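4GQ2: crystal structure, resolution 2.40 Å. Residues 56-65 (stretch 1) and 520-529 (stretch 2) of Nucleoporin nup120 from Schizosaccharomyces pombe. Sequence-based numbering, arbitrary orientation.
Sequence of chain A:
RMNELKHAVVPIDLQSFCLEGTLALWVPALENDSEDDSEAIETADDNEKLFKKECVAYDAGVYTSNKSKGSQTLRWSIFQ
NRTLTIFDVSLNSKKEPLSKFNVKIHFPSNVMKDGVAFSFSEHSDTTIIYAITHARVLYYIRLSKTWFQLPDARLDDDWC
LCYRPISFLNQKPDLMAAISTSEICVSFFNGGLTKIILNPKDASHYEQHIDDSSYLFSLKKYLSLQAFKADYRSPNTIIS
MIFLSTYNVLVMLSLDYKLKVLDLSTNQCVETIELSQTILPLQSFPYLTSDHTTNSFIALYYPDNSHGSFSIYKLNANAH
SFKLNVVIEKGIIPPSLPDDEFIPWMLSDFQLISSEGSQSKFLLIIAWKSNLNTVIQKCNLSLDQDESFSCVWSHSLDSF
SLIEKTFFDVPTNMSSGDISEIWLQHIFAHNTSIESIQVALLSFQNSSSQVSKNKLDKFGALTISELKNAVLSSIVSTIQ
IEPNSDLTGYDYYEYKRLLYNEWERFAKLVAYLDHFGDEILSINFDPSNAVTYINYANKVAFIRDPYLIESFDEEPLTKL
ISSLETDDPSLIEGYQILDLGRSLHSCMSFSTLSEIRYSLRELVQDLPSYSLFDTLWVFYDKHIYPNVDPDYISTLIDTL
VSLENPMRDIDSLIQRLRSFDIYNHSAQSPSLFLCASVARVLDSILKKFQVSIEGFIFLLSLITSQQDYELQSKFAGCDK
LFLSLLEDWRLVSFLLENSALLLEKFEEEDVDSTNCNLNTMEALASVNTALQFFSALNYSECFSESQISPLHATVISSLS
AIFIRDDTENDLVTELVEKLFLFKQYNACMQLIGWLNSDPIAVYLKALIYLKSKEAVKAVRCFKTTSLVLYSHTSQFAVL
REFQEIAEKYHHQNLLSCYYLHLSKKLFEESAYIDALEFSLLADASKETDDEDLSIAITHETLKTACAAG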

# COMPACT_ATOMS: atom_id res chain seq x y z
N VAL A 56 -15.38 19.24 -6.62
CA VAL A 56 -15.12 19.31 -8.04
C VAL A 56 -14.91 20.77 -8.40
O VAL A 56 -15.88 21.52 -8.51
CB VAL A 56 -16.28 18.70 -8.87
CG1 VAL A 56 -15.97 18.79 -10.36
CG2 VAL A 56 -16.53 17.26 -8.46
N ALA A 57 -13.65 21.15 -8.57
CA ALA A 57 -13.28 22.52 -8.89
C ALA A 57 -13.84 22.91 -10.26
O ALA A 57 -13.99 22.05 -11.13
CB ALA A 57 -11.75 22.69 -8.86
N TYR A 58 -14.17 24.19 -10.44
CA TYR A 58 -14.61 24.69 -11.74
C TYR A 58 -13.55 25.57 -12.41
O TYR A 58 -13.72 26.01 -13.55
CB TYR A 58 -15.97 25.41 -11.66
CG TYR A 58 -16.04 26.52 -10.64
CD1 TYR A 58 -15.63 27.81 -10.95
CD2 TYR A 58 -16.54 26.28 -9.36
CE1 TYR A 58 -15.70 28.83 -10.01
CE2 TYR A 58 -16.62 27.29 -8.42
CZ TYR A 58 -16.20 28.56 -8.74
OH TYR A 58 -16.28 29.55 -7.79
N ASP A 59 -12.47 25.83 -11.68
CA ASP A 59 -11.28 26.46 -12.24
C ASP A 59 -10.06 26.09 -11.41
O ASP A 59 -10.19 25.78 -10.22
CB ASP A 59 -11.44 27.98 -12.32
CG ASP A 59 -10.47 28.62 -13.30
OD1 ASP A 59 -9.86 27.89 -14.10
OD2 ASP A 59 -10.32 29.86 -13.27
N ALA A 60 -8.88 26.12 -12.02
CA ALA A 60 -7.65 25.69 -11.36
C ALA A 60 -6.43 26.06 -12.18
O ALA A 60 -6.53 26.25 -13.40
CB ALA A 60 -7.66 24.17 -11.12
N GLY A 61 -5.29 26.15 -11.50
CA GLY A 61 -4.01 26.40 -12.16
C GLY A 61 -2.86 26.23 -11.18
O GLY A 61 -3.08 26.05 -9.98
N VAL A 62 -1.64 26.24 -11.70
CA VAL A 62 -0.47 26.26 -10.83
C VAL A 62 0.44 27.42 -11.20
O VAL A 62 0.70 27.67 -12.37
CB VAL A 62 0.30 24.89 -10.71
CG1 VAL A 62 -0.60 23.68 -10.98
CG2 VAL A 62 1.53 24.85 -11.60
N TYR A 63 0.90 28.12 -10.17
CA TYR A 63 1.75 29.28 -10.31
C TYR A 63 3.13 28.99 -9.73
O TYR A 63 3.24 28.43 -8.64
CB TYR A 63 1.13 30.48 -9.59
CG TYR A 63 2.00 31.71 -9.59
CD1 TYR A 63 2.10 32.51 -10.74
CD2 TYR A 63 2.72 32.09 -8.46
CE1 TYR A 63 2.90 33.64 -10.75
CE2 TYR A 63 3.52 33.22 -8.46
CZ TYR A 63 3.61 33.99 -9.61
OH TYR A 63 4.39 35.12 -9.63
N THR A 64 4.17 29.38 -10.46
CA THR A 64 5.53 29.21 -9.98
C THR A 64 6.22 30.55 -9.68
O THR A 64 6.29 31.42 -10.55
CB THR A 64 6.36 28.31 -10.93
OG1 THR A 64 7.70 28.18 -10.43
CG2 THR A 64 6.38 28.87 -12.36
N SER A 65 6.69 30.70 -8.44
CA SER A 65 7.44 31.89 -8.01
C SER A 65 8.90 31.71 -8.40
O SER A 65 9.76 31.45 -7.55
CB SER A 65 7.33 32.08 -6.49
OG SER A 65 5.99 32.01 -6.04
N ILE A 520 -10.82 18.25 -17.24
CA ILE A 520 -9.65 19.10 -17.45
C ILE A 520 -10.06 20.56 -17.23
O ILE A 520 -11.21 20.92 -17.46
CB ILE A 520 -9.02 18.86 -18.85
CG1 ILE A 520 -7.73 19.66 -19.04
CG2 ILE A 520 -10.01 19.17 -19.97
CD1 ILE A 520 -6.55 19.17 -18.25
N LEU A 521 -9.13 21.39 -16.77
CA LEU A 521 -9.43 22.80 -16.49
C LEU A 521 -8.36 23.73 -17.03
O LEU A 521 -8.66 24.77 -17.61
CB LEU A 521 -9.64 23.06 -15.00
CG LEU A 521 -10.72 22.26 -14.26
CD1 LEU A 521 -10.64 22.54 -12.76
CD2 LEU A 521 -12.11 22.57 -14.79
N SER A 522 -7.10 23.36 -16.81
CA SER A 522 -5.98 24.15 -17.30
C SER A 522 -4.73 23.30 -17.37
O SER A 522 -4.71 22.18 -16.85
CB SER A 522 -5.74 25.35 -16.39
OG SER A 522 -5.08 24.94 -15.20
N ILE A 523 -3.70 23.85 -18.01
CA ILE A 523 -2.35 23.30 -18.00
C ILE A 523 -1.33 24.43 -17.78
O ILE A 523 -1.58 25.59 -18.14
CB ILE A 523 -2.01 22.48 -19.28
CG1 ILE A 523 -1.95 23.37 -20.53
CG2 ILE A 523 -3.00 21.33 -19.47
CD1 ILE A 523 -1.22 22.73 -21.69
N ASN A 524 -0.19 24.11 -17.16
CA ASN A 524 0.85 25.09 -16.90
C ASN A 524 2.23 24.49 -17.06
O ASN A 524 2.54 23.49 -16.41
CB ASN A 524 0.77 25.66 -15.48
CG ASN A 524 -0.54 26.37 -15.21
OD1 ASN A 524 -1.45 25.80 -14.61
ND2 ASN A 524 -0.63 27.64 -15.63
N PHE A 525 3.04 25.10 -17.91
CA PHE A 525 4.45 24.74 -18.00
C PHE A 525 5.17 25.42 -16.86
O PHE A 525 4.98 26.61 -16.61
CB PHE A 525 5.04 25.16 -19.35
CG PHE A 525 6.49 24.80 -19.52
CD1 PHE A 525 6.87 23.49 -19.85
CD2 PHE A 525 7.49 25.75 -19.36
CE1 PHE A 525 8.20 23.15 -20.00
CE2 PHE A 525 8.83 25.42 -19.51
CZ PHE A 525 9.19 24.11 -19.83
N ASP A 526 5.97 24.65 -16.14
CA ASP A 526 6.80 25.18 -15.08
C ASP A 526 8.22 25.18 -15.61
O ASP A 526 8.79 24.10 -15.86
CB ASP A 526 6.68 24.33 -13.82
CG ASP A 526 7.50 24.87 -12.65
OD1 ASP A 526 8.07 25.97 -12.76
OD2 ASP A 526 7.56 24.18 -11.61
N PRO A 527 8.80 26.37 -15.83
CA PRO A 527 10.18 26.48 -16.32
C PRO A 527 11.20 26.20 -15.22
O PRO A 527 12.31 25.75 -15.52
CB PRO A 527 10.27 27.93 -16.79
CG PRO A 527 9.26 28.67 -15.97
CD PRO A 527 8.16 27.69 -15.67
N SER A 528 10.83 26.48 -13.97
CA SER A 528 11.67 26.21 -12.81
C SER A 528 12.02 24.73 -12.74
O SER A 528 13.19 24.37 -12.64
CB SER A 528 10.95 26.66 -11.53
OG SER A 528 11.65 26.23 -10.37
N ASN A 529 10.99 23.88 -12.79
CA ASN A 529 11.16 22.46 -13.04
C ASN A 529 11.28 22.24 -14.55
O ASN A 529 11.42 23.19 -15.31
CB ASN A 529 9.97 21.67 -12.48
CG ASN A 529 9.92 21.70 -10.96
OD1 ASN A 529 10.84 21.24 -10.29
ND2 ASN A 529 8.83 22.24 -10.40

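The shortest link runs from Ser 522 OG to Ala 60 O, 2.7 Å, with the serine hydroxyl as donor; a short side chain pointing toward the partner strand suits so close a carbonyl. Two residues along, Asn 524 supplies the complementary group: Val 62 N donates to Asn 524 OD1 at 2.9 Å, and the 166° angle at the hydrogen makes this bond nearly straight. Between these bonded residues lies Gly 61, whose CA sits 3.5 Å from Ser 522 OG and 3.6 Å from Asn 524 OD1.

Farther along, Thr 64 OG1 donates a weak bond to Asp 526 OD1 at 3.2 Å. Within its own stretch, Asp 526 OD2 accepts a hydrogen bond from Asn 529 ND2 at 2.6 Å. The methyl of Thr 64 meets the proline ring, Thr 64 CG2 to Pro 527 CD being 3.9 Å.

At the other end the contact becomes apolar. Leu 521, pointing toward stretch 1, places CD1 3.8 Å from Ala 60 CB and 4.1 Å from Ala 57 CB; the alanine methyls offer small apolar surfaces to the leucine end, whose CD1 also lies 3.8 Å from Ala 57 O.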